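Local coordinates for protein glyoxalase-related enzyme (Fulvimarina pelagi, PDB 3BQX) that is of unknown function but belongs to the glyoxalase-related vicinal oxygen chelate superfamily, whose members are often metal-dependent enzymes, at residues Arg21-Gly26 and Val113-Gly118. Numbering follows the deposited sequence.
Sequences RFYGEG and VADPDG
Phe-22 and Asp-115 meet at about a right angle, ring and carboxylate planes 89° apart: the CB of Asp-115 sits over one face of the phenyl ring, 3.7 Å from its centroid, in a CH-pi contact displaced toward the rim. With CG anti to its backbone N (chi1 -180°), Phe-22 reaches from helix 16-26 to the turn after strand 109-114. Its CB packs on CD of Pro-116 at 3.5 Å, while CG1 of Val-113 lies at the ring edge. A flat ring suits this mostly apolar seam, which Leu-90 of helix 83-92 extends.

Phe-22 CD2 stands over the centre of the Tyr-23 ring. The Tyr-23 OH donates to OD2 of Asp-115 at 2.6 Å, on the anti side and 19° out of the carboxylate plane, and accepts from Trp-121 NE1. OD1 accepts from Asp-117 N at 2.9 Å, closing an Asx turn, and from His-119 N. Pro-116 fits the second position of the type I turn; Gly-118 ends it with positive phi, where a CB would press on Asp-117 O. Asp-115 thus joins helix to turn through both carbon and oxygen, and its donors would stabilise a buried negative charge, if it is ionised.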
# COMPACT_ATOMS: atom_id res chain seq x y z
N ARG A 21 -14.25 -4.13 -11.62
CA ARG A 21 -14.33 -5.48 -12.18
C ARG A 21 -13.18 -6.34 -11.67
O ARG A 21 -13.39 -7.49 -11.26
CB ARG A 21 -14.28 -5.42 -13.71
CG ARG A 21 -14.31 -6.78 -14.38
CD ARG A 21 -13.89 -6.69 -15.83
NE ARG A 21 -13.76 -8.01 -16.45
CZ ARG A 21 -13.12 -8.23 -17.59
NH1 ARG A 21 -12.56 -7.22 -18.25
NH2 ARG A 21 -13.04 -9.46 -18.08
N PHE A 22 -11.97 -5.79 -11.69
CA PHE A 22 -10.80 -6.50 -11.21
C PHE A 22 -10.91 -6.87 -9.74
O PHE A 22 -10.74 -8.03 -9.36
CB PHE A 22 -9.54 -5.65 -11.42
CG PHE A 22 -8.27 -6.33 -10.97
CD1 PHE A 22 -7.68 -7.33 -11.73
CD2 PHE A 22 -7.66 -5.96 -9.77
CE1 PHE A 22 -6.51 -7.96 -11.31
CE2 PHE A 22 -6.48 -6.58 -9.34
CZ PHE A 22 -5.91 -7.59 -10.11
N TYR A 23 -11.20 -5.89 -8.89
CA TYR A 23 -11.30 -6.15 -7.46
C TYR A 23 -12.55 -6.91 -7.07
O TYR A 23 -12.52 -7.73 -6.15
CB TYR A 23 -11.16 -4.83 -6.68
CG TYR A 23 -9.75 -4.27 -6.81
CD1 TYR A 23 -8.68 -4.91 -6.19
CD2 TYR A 23 -9.49 -3.20 -7.64
CE1 TYR A 23 -7.37 -4.50 -6.41
CE2 TYR A 23 -8.18 -2.78 -7.88
CZ TYR A 23 -7.13 -3.44 -7.26
OH TYR A 23 -5.83 -3.06 -7.54
N GLY A 24 -13.64 -6.68 -7.80
CA GLY A 24 -14.89 -7.37 -7.49
C GLY A 24 -14.99 -8.77 -8.06
O GLY A 24 -15.21 -9.73 -7.32
N GLU A 25 -14.83 -8.90 -9.37
CA GLU A 25 -14.92 -10.21 -10.02
C GLU A 25 -13.62 -11.01 -9.93
O GLU A 25 -13.64 -12.24 -9.96
CB GLU A 25 -15.31 -10.04 -11.49
CG GLU A 25 -16.71 -9.48 -11.69
CD GLU A 25 -17.06 -9.28 -13.15
OE1 GLU A 25 -16.94 -10.25 -13.93
OE2 GLU A 25 -17.46 -8.15 -13.52
N GLY A 26 -12.50 -10.31 -9.83
CA GLY A 26 -11.22 -10.98 -9.73
C GLY A 26 -10.91 -11.42 -8.31
O GLY A 26 -10.77 -12.61 -8.04
N VAL A 113 0.42 -10.42 -10.82
CA VAL A 113 -0.62 -10.01 -11.75
C VAL A 113 -0.89 -8.54 -11.47
O VAL A 113 -1.06 -8.15 -10.32
CB VAL A 113 -1.93 -10.80 -11.53
CG1 VAL A 113 -3.02 -10.27 -12.46
CG2 VAL A 113 -1.70 -12.28 -11.78
N ALA A 114 -0.92 -7.72 -12.52
CA ALA A 114 -1.18 -6.31 -12.33
C ALA A 114 -2.64 -5.99 -12.58
O ALA A 114 -3.30 -6.64 -13.40
CB ALA A 114 -0.31 -5.48 -13.25
N ASP A 115 -3.17 -5.00 -11.86
CA ASP A 115 -4.56 -4.62 -12.07
C ASP A 115 -4.66 -3.84 -13.39
O ASP A 115 -3.64 -3.59 -14.03
CB ASP A 115 -5.12 -3.87 -10.83
CG ASP A 115 -4.71 -2.41 -10.75
OD1 ASP A 115 -4.01 -1.86 -11.61
OD2 ASP A 115 -5.14 -1.78 -9.75
N PRO A 116 -5.87 -3.48 -13.82
CA PRO A 116 -6.05 -2.75 -15.08
C PRO A 116 -5.22 -1.48 -15.26
O PRO A 116 -4.95 -1.07 -16.39
CB PRO A 116 -7.54 -2.44 -15.10
CG PRO A 116 -8.13 -3.58 -14.37
CD PRO A 116 -7.18 -3.76 -13.20
N ASP A 117 -4.83 -0.87 -14.16
CA ASP A 117 -4.06 0.36 -14.21
C ASP A 117 -2.56 0.14 -14.04
O ASP A 117 -1.79 1.10 -13.98
CB ASP A 117 -4.58 1.33 -13.14
CG ASP A 117 -6.02 1.75 -13.41
OD1 ASP A 117 -6.21 2.69 -14.22
OD2 ASP A 117 -6.94 1.15 -12.84
N GLY A 118 -2.16 -1.12 -13.98
CA GLY A 118 -0.75 -1.44 -13.85
C GLY A 118 -0.22 -1.67 -12.45
O GLY A 118 0.95 -2.02 -12.28